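Local coordinates for protein putative NADH-depentdent flavin oxidoreductase (Cupriavidus metallidurans, PDB 5OCS) that probably uses NADPH and a bound FMN to carry out redox chemistry, as an ene-reductase of the Old Yellow Enzyme family, at residues Ala22-Tyr27 with Ser322-Met327; Gly51-Glu56 with Ile95-Gln100; His263-Gly268 with Met298-Ile303. One frame throughout, in Å; residues are numbered along the deposited sequence.

Contact 1. Residues Ala22-Tyr27 with Ser322-Met327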
loop_
_atom_site.group_PDB
_atom_site.type_symbol
_atom_site.label_atom_id
_atom_site.label_comp_id
_atom_site.label_asym_id
_atom_site.label_seq_id
_atom_site.Cartn_x
_atom_site.Cartn_y
_atom_site.Cartn_z
ATOM N N ALA D 22 -4.586 14.101 -1.599
ATOM C CA ALA D 22 -4.931 14.920 -2.754
ATOM C C ALA D 22 -5.291 14.023 -3.924
ATOM O O ALA D 22 -4.771 12.924 -4.008
ATOM C CB ALA D 22 -3.748 15.827 -3.157
ATOM N N PRO D 23 -6.195 14.490 -4.810
ATOM C CA PRO D 23 -6.521 13.696 -5.993
ATOM C C PRO D 23 -5.299 13.707 -6.885
ATOM O O PRO D 23 -4.732 14.820 -7.176
ATOM C CB PRO D 23 -7.686 14.457 -6.630
ATOM C CG PRO D 23 -7.516 15.872 -6.153
ATOM C CD PRO D 23 -6.877 15.800 -4.805
ATOM N N MET D 24 -4.798 12.531 -7.204
ATOM C CA MET D 24 -3.571 12.423 -7.934
ATOM C C MET D 24 -3.816 11.488 -9.096
ATOM O O MET D 24 -4.036 10.308 -8.882
ATOM C CB MET D 24 -2.455 11.878 -7.048
ATOM C CG MET D 24 -1.917 12.900 -6.086
ATOM S SD MET D 24 -0.651 12.216 -4.983
ATOM C CE MET D 24 -1.643 11.283 -3.841
ATOM N N CYS D 25 -3.771 12.032 -10.320
ATOM C CA CYS D 25 -3.980 11.232 -11.524
ATOM C C CYS D 25 -3.029 10.056 -11.574
ATOM O O CYS D 25 -1.825 10.215 -11.300
ATOM C CB CYS D 25 -3.795 12.096 -12.786
ATOM S SG CYS D 25 -5.127 13.289 -12.940
ATOM N N GLN D 26 -3.565 8.876 -11.908
ATOM C CA GLN D 26 -2.790 7.683 -12.000
ATOM C C GLN D 26 -2.598 7.226 -13.454
ATOM O O GLN D 26 -1.742 6.377 -13.689
ATOM C CB GLN D 26 -3.451 6.540 -11.186
ATOM C CG GLN D 26 -3.570 6.833 -9.713
ATOM C CD GLN D 26 -2.207 7.028 -9.110
ATOM O OE1 GLN D 26 -1.398 6.082 -9.066
ATOM N NE2 GLN D 26 -1.900 8.247 -8.705
ATOM N N TYR D 27 -3.407 7.742 -14.394
ATOM C CA TYR D 27 -3.249 7.381 -15.828
ATOM C C TYR D 27 -3.222 5.868 -16.019
ATOM O O TYR D 27 -2.466 5.359 -16.818
ATOM C CB TYR D 27 -1.953 8.019 -16.408
ATOM C CG TYR D 27 -1.786 9.461 -16.028
ATOM C CD1 TYR D 27 -2.418 10.463 -16.766
ATOM C CD2 TYR D 27 -0.979 9.838 -14.947
ATOM C CE1 TYR D 27 -2.306 11.812 -16.396
ATOM C CE2 TYR D 27 -0.840 11.179 -14.582
ATOM C CZ TYR D 27 -1.510 12.153 -15.330
ATOM O OH TYR D 27 -1.401 13.478 -14.989
ATOM N N SER D 322 -4.288 19.316 2.091
ATOM C CA SER D 322 -4.149 18.204 1.158
ATOM C C SER D 322 -2.691 17.922 0.825
ATOM O O SER D 322 -1.902 18.836 0.608
ATOM C CB SER D 322 -5.005 18.404 -0.108
ATOM O OG SER D 322 -4.518 19.423 -0.978
ATOM N N ILE D 323 -2.343 16.636 0.792
ATOM C CA ILE D 323 -0.968 16.211 0.589
ATOM C C ILE D 323 -0.905 15.246 -0.571
ATOM O O ILE D 323 -1.721 14.338 -0.657
ATOM C CB ILE D 323 -0.384 15.586 1.850
ATOM C CG1 ILE D 323 -0.320 16.611 2.983
ATOM C CG2 ILE D 323 1.049 15.141 1.608
ATOM C CD1 ILE D 323 -0.045 16.006 4.328
ATOM N N ALA D 324 0.004 15.503 -1.494
ATOM C CA ALA D 324 0.074 14.716 -2.718
ATOM C C ALA D 324 1.371 13.875 -2.719
ATOM O O ALA D 324 1.324 12.722 -2.301
ATOM C CB ALA D 324 -0.101 15.615 -3.923
ATOM N N ARG D 325 2.482 14.416 -3.241
ATOM C CA ARG D 325 3.671 13.657 -3.477
ATOM C C ARG D 325 4.201 12.957 -2.239
ATOM O O ARG D 325 4.624 11.824 -2.359
ATOM C CB ARG D 325 4.762 14.524 -4.120
ATOM C CG ARG D 325 4.426 14.801 -5.568
ATOM C CD ARG D 325 5.596 15.436 -6.294
ATOM N NE ARG D 325 5.277 15.650 -7.705
ATOM C CZ ARG D 325 6.136 16.093 -8.618
ATOM N NH1 ARG D 325 7.389 16.396 -8.287
ATOM N NH2 ARG D 325 5.735 16.225 -9.883
ATOM N N ALA D 326 4.160 13.601 -1.076
ATOM C CA ALA D 326 4.680 12.941 0.127
ATOM C C ALA D 326 3.885 11.689 0.481
ATOM O O ALA D 326 4.444 10.811 1.125
ATOM C CB ALA D 326 4.755 13.874 1.333
ATOM N N MET D 327 2.599 11.658 0.124
ATOM C CA MET D 327 1.771 10.467 0.331
ATOM C C MET D 327 2.203 9.342 -0.590
ATOM O O MET D 327 2.062 8.182 -0.192
ATOM C CB MET D 327 0.283 10.746 0.093
ATOM C CG MET D 327 -0.436 11.556 1.145
ATOM S SD MET D 327 -0.522 10.755 2.774
ATOM C CE MET D 327 -0.823 9.032 2.434
#
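Ala22, directly after barrel strand 19-21, meets the end of strand 320-323 through one backbone hydrogen bond, its N lying 3.0 Å from O of Ile323 with a nearly linear N-H...O angle of 169°. The donor stands above the plane of that carbonyl, 44° out of it. The backbones come nearest at Ala22 and Ala324, 5.0 Å between CA atoms. CB of Ala22 points at the other segment and settles against the CB of Ala324, 3.7 Å away, with the CB of Ser322 a looser neighbour. Met24 supplies the second half of the contact. Its SD lies 3.4 Å from O of Ala324 and 3.6 Å from CB of the same residue, so the sulfur bears on both backbone and methyl. A bend at chi3 (-76°) brings CE of Met24 to 3.6 Å from O of Ala324, and CE more loosely approaches CB of Met327. The contact lies just beyond the seam of the eight-stranded parallel TIM barrel, at the C-terminal ends of its first and last strands, where the flavin site is: Pro23, Cys25, Ala324 and Arg325 all bind FMN in this protein, although no FMN is bound to this chain in the model. Beyond Met24 the loop is pinned by its own amide, NE2 of Gln26 donating to O of Met24 at 3.0 Å in a nearly straight bond, while OE1 of Gln26 is held by Trp37. Trp333 of helix 333-341 packs against Ile323 and Met327.

Contact 2. Residues Gly51-Glu56 with Ile95-Gln100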
loop_
_atom_site.group_PDB
_atom_site.type_symbol
_atom_site.label_atom_id
_atom_site.label_comp_id
_atom_site.label_asym_id
_atom_site.label_seq_id
_atom_site.Cartn_x
_atom_site.Cartn_y
_atom_site.Cartn_z
ATOM N N GLY D 51 -7.651 11.560 7.245
ATOM C CA GLY D 51 -9.060 11.765 7.413
ATOM C C GLY D 51 -9.914 11.649 6.172
ATOM O O GLY D 51 -11.065 11.172 6.232
ATOM N N LEU D 52 -9.336 12.043 5.040
ATOM C CA LEU D 52 -10.065 12.228 3.826
ATOM C C LEU D 52 -9.224 11.730 2.637
ATOM O O LEU D 52 -8.046 12.061 2.478
ATOM C CB LEU D 52 -10.372 13.717 3.679
ATOM C CG LEU D 52 -11.152 14.061 2.422
ATOM C CD1 LEU D 52 -12.537 13.390 2.337
ATOM C CD2 LEU D 52 -11.249 15.571 2.250
ATOM N N LEU D 53 -9.856 10.927 1.802
ATOM C CA LEU D 53 -9.261 10.536 0.532
ATOM C C LEU D 53 -10.072 11.197 -0.578
ATOM O O LEU D 53 -11.327 11.140 -0.585
ATOM C CB LEU D 53 -9.330 9.017 0.391
ATOM C CG LEU D 53 -9.035 8.437 -0.996
ATOM C CD1 LEU D 53 -7.643 8.737 -1.493
ATOM C CD2 LEU D 53 -9.268 6.940 -0.954
ATOM N N ILE D 54 -9.394 11.817 -1.541
ATOM C CA ILE D 54 -10.045 12.369 -2.704
ATOM C C ILE D 54 -9.508 11.611 -3.892
ATOM O O ILE D 54 -8.311 11.742 -4.184
ATOM C CB ILE D 54 -9.734 13.872 -2.908
ATOM C CG1 ILE D 54 -9.982 14.649 -1.615
ATOM C CG2 ILE D 54 -10.604 14.425 -4.035
ATOM C CD1 ILE D 54 -9.630 16.133 -1.668
ATOM N N ILE D 55 -10.387 10.836 -4.543
ATOM C CA ILE D 55 -10.035 10.066 -5.708
ATOM C C ILE D 55 -9.642 11.028 -6.843
ATOM O O ILE D 55 -10.214 12.126 -6.947
ATOM C CB ILE D 55 -11.183 9.103 -6.117
ATOM C CG1 ILE D 55 -11.323 7.957 -5.094
ATOM C CG2 ILE D 55 -10.957 8.473 -7.494
ATOM C CD1 ILE D 55 -12.660 7.251 -5.126
ATOM N N GLU D 56 -8.692 10.590 -7.669
ATOM C CA GLU D 56 -8.165 11.352 -8.773
ATOM C C GLU D 56 -9.236 11.928 -9.705
ATOM O O GLU D 56 -10.367 11.445 -9.775
ATOM C CB GLU D 56 -7.260 10.478 -9.644
ATOM C CG GLU D 56 -7.979 9.391 -10.410
ATOM C CD GLU D 56 -7.015 8.368 -10.998
ATOM O OE1 GLU D 56 -6.435 8.630 -12.082
ATOM O OE2 GLU D 56 -6.845 7.308 -10.364
ATOM N N ILE D 95 -11.949 5.540 6.449
ATOM C CA ILE D 95 -11.701 6.825 5.837
ATOM C C ILE D 95 -12.910 7.343 5.055
ATOM O O ILE D 95 -13.740 6.584 4.543
ATOM C CB ILE D 95 -10.448 6.763 4.909
ATOM C CG1 ILE D 95 -9.827 8.154 4.732
ATOM C CG2 ILE D 95 -10.796 6.084 3.575
ATOM C CD1 ILE D 95 -8.446 8.142 4.134
ATOM N N ALA D 96 -13.015 8.655 4.966
ATOM C CA ALA D 96 -14.024 9.284 4.121
ATOM C C ALA D 96 -13.520 9.288 2.699
ATOM O O ALA D 96 -12.390 9.679 2.465
ATOM C CB ALA D 96 -14.244 10.741 4.568
ATOM N N VAL D 97 -14.341 8.790 1.801
ATOM C CA VAL D 97 -13.975 8.634 0.399
ATOM C C VAL D 97 -14.783 9.613 -0.413
ATOM O O VAL D 97 -15.990 9.544 -0.416
ATOM C CB VAL D 97 -14.146 7.189 -0.072
ATOM C CG1 VAL D 97 -13.744 7.068 -1.514
ATOM C CG2 VAL D 97 -13.274 6.281 0.776
ATOM N N THR D 98 -14.088 10.483 -1.151
ATOM C CA THR D 98 -14.698 11.494 -2.011
ATOM C C THR D 98 -14.049 11.407 -3.383
ATOM O O THR D 98 -13.048 10.694 -3.573
ATOM C CB THR D 98 -14.517 12.906 -1.416
ATOM O OG1 THR D 98 -13.118 13.242 -1.302
ATOM C CG2 THR D 98 -15.169 12.927 0.007
ATOM N N ILE D 99 -14.557 12.161 -4.344
ATOM C CA ILE D 99 -14.071 12.043 -5.708
ATOM C C ILE D 99 -14.010 13.409 -6.383
ATOM O O ILE D 99 -14.872 14.253 -6.177
ATOM C CB ILE D 99 -14.934 11.067 -6.539
ATOM C CG1 ILE D 99 -14.246 10.691 -7.855
ATOM C CG2 ILE D 99 -16.391 11.582 -6.748
ATOM C CD1 ILE D 99 -14.821 9.431 -8.452
ATOM N N GLN D 100 -12.979 13.617 -7.179
ATOM C CA GLN D 100 -12.827 14.841 -7.999
ATOM C C GLN D 100 -13.410 14.591 -9.375
ATOM O O GLN D 100 -12.952 13.699 -10.106
ATOM C CB GLN D 100 -11.355 15.230 -8.091
ATOM C CG GLN D 100 -11.134 16.546 -8.787
ATOM C CD GLN D 100 -9.687 16.795 -9.042
ATOM O OE1 GLN D 100 -9.067 16.116 -9.870
ATOM N NE2 GLN D 100 -9.139 17.804 -8.380
#
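Strands 52-59 and 96-102, joined through helix 76-92, form a right-handed beta-alpha-beta unit of the TIM barrel, and Leu52 to Ile55 pair in parallel with Ala96 to Ile99. The two strand axes come within 4.2 Å at 32° to each other. Three firm backbone bonds alternate in direction in the centre: N of Leu53 to O of Ala96, N of Thr98 to O of Leu53, and N of Ile55 to O of Thr98, the last 2.8 Å long and practically straight at 179°. A fourth, from N of Gln100 to O of Ile55, extends the pairing; that from Ala96 to Gly51 is weak.

Thr98 sets the side-chain pattern on the face it shares with Leu52, Ile54 and Ala96. Its OG1 lies between its own backbone N and carbonyl carbon (chi1 61°), from where it donates to O of Leu53 at 2.9 Å, tilted from the carbonyl plane. CG2 of Thr98 meets CD1 of Leu52 at 3.5 Å, the two side chains crossing at about a right angle, and CG1 of Ile54 lies 3.5 Å from OG1 of Thr98. On the other face, CD1 of Ile55 reaches CG1 of Val97 at 3.8 Å while its CB rests 3.9 Å from CG1 of Ile99; helix 76-92 covers Val97 and Ile99, and helix 36-46 covers Leu53 and Ile55. NE2 of Gln100, an FMN-binding residue, is held by Glu176.

With both N and OG1 of Thr98 donating to it, the Leu53 carbonyl oxygen is gripped twice, and the threonine hydroxyl is satisfied by that oxygen within a buried, largely apolar face.

Contact 3. Residues His263-Gly268 with Met298-Ile303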
loop_
_atom_site.group_PDB
_atom_site.type_symbol
_atom_site.label_atom_id
_atom_site.label_comp_id
_atom_site.label_asym_id
_atom_site.label_seq_id
_atom_site.Cartn_x
_atom_site.Cartn_y
_atom_site.Cartn_z
ATOM N N HIS D 263 -11.188 24.262 -1.964
ATOM C CA HIS D 263 -9.877 23.669 -1.954
ATOM C C HIS D 263 -9.004 24.551 -2.823
ATOM O O HIS D 263 -9.249 24.657 -4.031
ATOM C CB HIS D 263 -9.981 22.241 -2.510
ATOM C CG HIS D 263 -8.745 21.416 -2.341
ATOM N ND1 HIS D 263 -8.720 20.065 -2.654
ATOM C CD2 HIS D 263 -7.516 21.708 -1.862
ATOM C CE1 HIS D 263 -7.514 19.582 -2.397
ATOM N NE2 HIS D 263 -6.763 20.555 -1.928
ATOM N N VAL D 264 -7.998 25.164 -2.217
ATOM C CA VAL D 264 -7.247 26.264 -2.852
ATOM C C VAL D 264 -5.894 25.734 -3.265
ATOM O O VAL D 264 -5.112 25.329 -2.412
ATOM C CB VAL D 264 -7.074 27.447 -1.885
ATOM C CG1 VAL D 264 -6.233 28.553 -2.502
ATOM C CG2 VAL D 264 -8.440 27.982 -1.417
ATOM N N SER D 265 -5.606 25.735 -4.572
ATOM C CA SER D 265 -4.278 25.367 -5.040
ATOM C C SER D 265 -3.286 26.498 -4.772
ATOM O O SER D 265 -3.682 27.579 -4.363
ATOM C CB SER D 265 -4.317 24.960 -6.505
ATOM O OG SER D 265 -4.860 23.613 -6.572
ATOM N N THR D 266 -1.990 26.253 -4.958
ATOM C CA THR D 266 -0.994 27.176 -4.398
ATOM C C THR D 266 -0.812 28.430 -5.210
ATOM O O THR D 266 -0.058 29.289 -4.799
ATOM C CB THR D 266 0.419 26.552 -4.287
ATOM O OG1 THR D 266 0.917 26.274 -5.600
ATOM C CG2 THR D 266 0.393 25.259 -3.463
ATOM N N GLY D 267 -1.399 28.501 -6.393
ATOM C CA GLY D 267 -1.153 29.602 -7.311
ATOM C C GLY D 267 0.280 29.660 -7.822
ATOM O O GLY D 267 0.732 30.707 -8.302
ATOM N N GLY D 268 1.029 28.564 -7.714
ATOM C CA GLY D 268 2.427 28.554 -8.177
ATOM C C GLY D 268 3.466 29.034 -7.191
ATOM O O GLY D 268 4.638 29.094 -7.548
ATOM N N MET D 298 -9.610 24.070 2.414
ATOM C CA MET D 298 -8.577 23.067 2.239
ATOM C C MET D 298 -7.454 23.690 1.431
ATOM O O MET D 298 -7.730 24.326 0.461
ATOM C CB MET D 298 -9.079 21.847 1.455
ATOM C CG MET D 298 -10.409 21.281 1.849
ATOM S SD MET D 298 -10.655 19.707 0.907
ATOM C CE MET D 298 -12.345 19.324 1.361
ATOM N N ALA D 299 -6.215 23.523 1.838
ATOM C CA ALA D 299 -5.095 24.073 1.134
ATOM C C ALA D 299 -4.195 22.958 0.637
ATOM O O ALA D 299 -3.846 22.045 1.396
ATOM C CB ALA D 299 -4.302 24.967 2.045
ATOM N N VAL D 300 -3.813 23.057 -0.635
ATOM C CA VAL D 300 -2.732 22.216 -1.168
ATOM C C VAL D 300 -1.484 22.570 -0.413
ATOM O O VAL D 300 -1.094 23.772 -0.351
ATOM C CB VAL D 300 -2.492 22.473 -2.644
ATOM C CG1 VAL D 300 -1.243 21.715 -3.110
ATOM C CG2 VAL D 300 -3.693 22.023 -3.454
ATOM N N GLY D 301 -0.900 21.562 0.219
ATOM C CA GLY D 301 0.315 21.692 0.981
ATOM C C GLY D 301 1.465 20.989 0.278
ATOM O O GLY D 301 1.560 19.733 0.331
ATOM N N LEU D 302 2.361 21.761 -0.345
ATOM C CA LEU D 302 3.535 21.171 -1.010
ATOM C C LEU D 302 4.610 20.997 0.033
ATOM O O LEU D 302 5.620 21.677 0.014
ATOM C CB LEU D 302 4.003 22.053 -2.185
ATOM C CG LEU D 302 2.953 22.290 -3.263
ATOM C CD1 LEU D 302 3.582 23.207 -4.321
ATOM C CD2 LEU D 302 2.403 21.029 -3.909
ATOM N N ILE D 303 4.354 20.080 0.969
ATOM C CA ILE D 303 5.151 19.867 2.147
ATOM C C ILE D 303 5.471 18.405 2.321
ATOM O O ILE D 303 4.818 17.549 1.722
ATOM C CB ILE D 303 4.439 20.427 3.403
ATOM C CG1 ILE D 303 3.097 19.713 3.651
ATOM C CG2 ILE D 303 4.200 21.921 3.242
ATOM C CD1 ILE D 303 3.215 18.429 4.448
HETATM O O HOH W 1 -2.573 26.265 -1.118
#
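The His263 imidazole carries SD of Met298 over one face, 4.3 Å from the ring centroid and 24° off its normal, a Met-aromatic contact offset toward the rim. CB of Met298 lies 3.7 Å from CD2 of His263, and the two side chains cross at about a right angle. CG2 of Val300 approaches the ring obliquely, 3.7 Å from NE2 of His263. Both ring nitrogens are bonded, ND1 to Glu176 and NE2 to Ser322, which would fix the rotation of the ring. The backbones that carry these side chains belong to neighbouring parallel strands of the TIM barrel, 262-265 and 297-300, whose paired segments are inclined at 22°. N of Val264 donates to O of Met298 at 2.8 Å, and N of Val300 to O of Val264 at 3.2 Å. At the last paired residues a water donates to O of Val264 and O of Val300, each at 3.0 Å. CG2 of Thr266 touches CG1 of Val300 and CD1 of Leu302, an FMN-binding residue, each at 3.9 Å. OG1 of Thr266 accepts from N of Gly268 in an ST turn and bonds a citrate, probably from the crystallisation liquor; OG of Ser265 bonds Arg231.

In the fold
All three contacts belong to one closed eight-stranded barrel: contact 1 joins the ends of its first and last strands, and along the chain it encloses contact 2 and contact 3. Contacts 1 and 3, about 12 Å apart between centres, are tied by OG of Ser322 and NE2 of His263 at 2.7 Å. Contacts 1 and 2, about 11 Å apart, share the bond between N of Gln26 and OE1 of Glu56, 2.9 Å, and CG of Pro23 packs 3.4 Å from NE2 of Gln100. Across the barrel interior, CD2 of Leu52 touches CE of Met298 at 4.0 Å. Each contact contributes at least one FMN-binding residue, although FMN is not bound to this chain in the model.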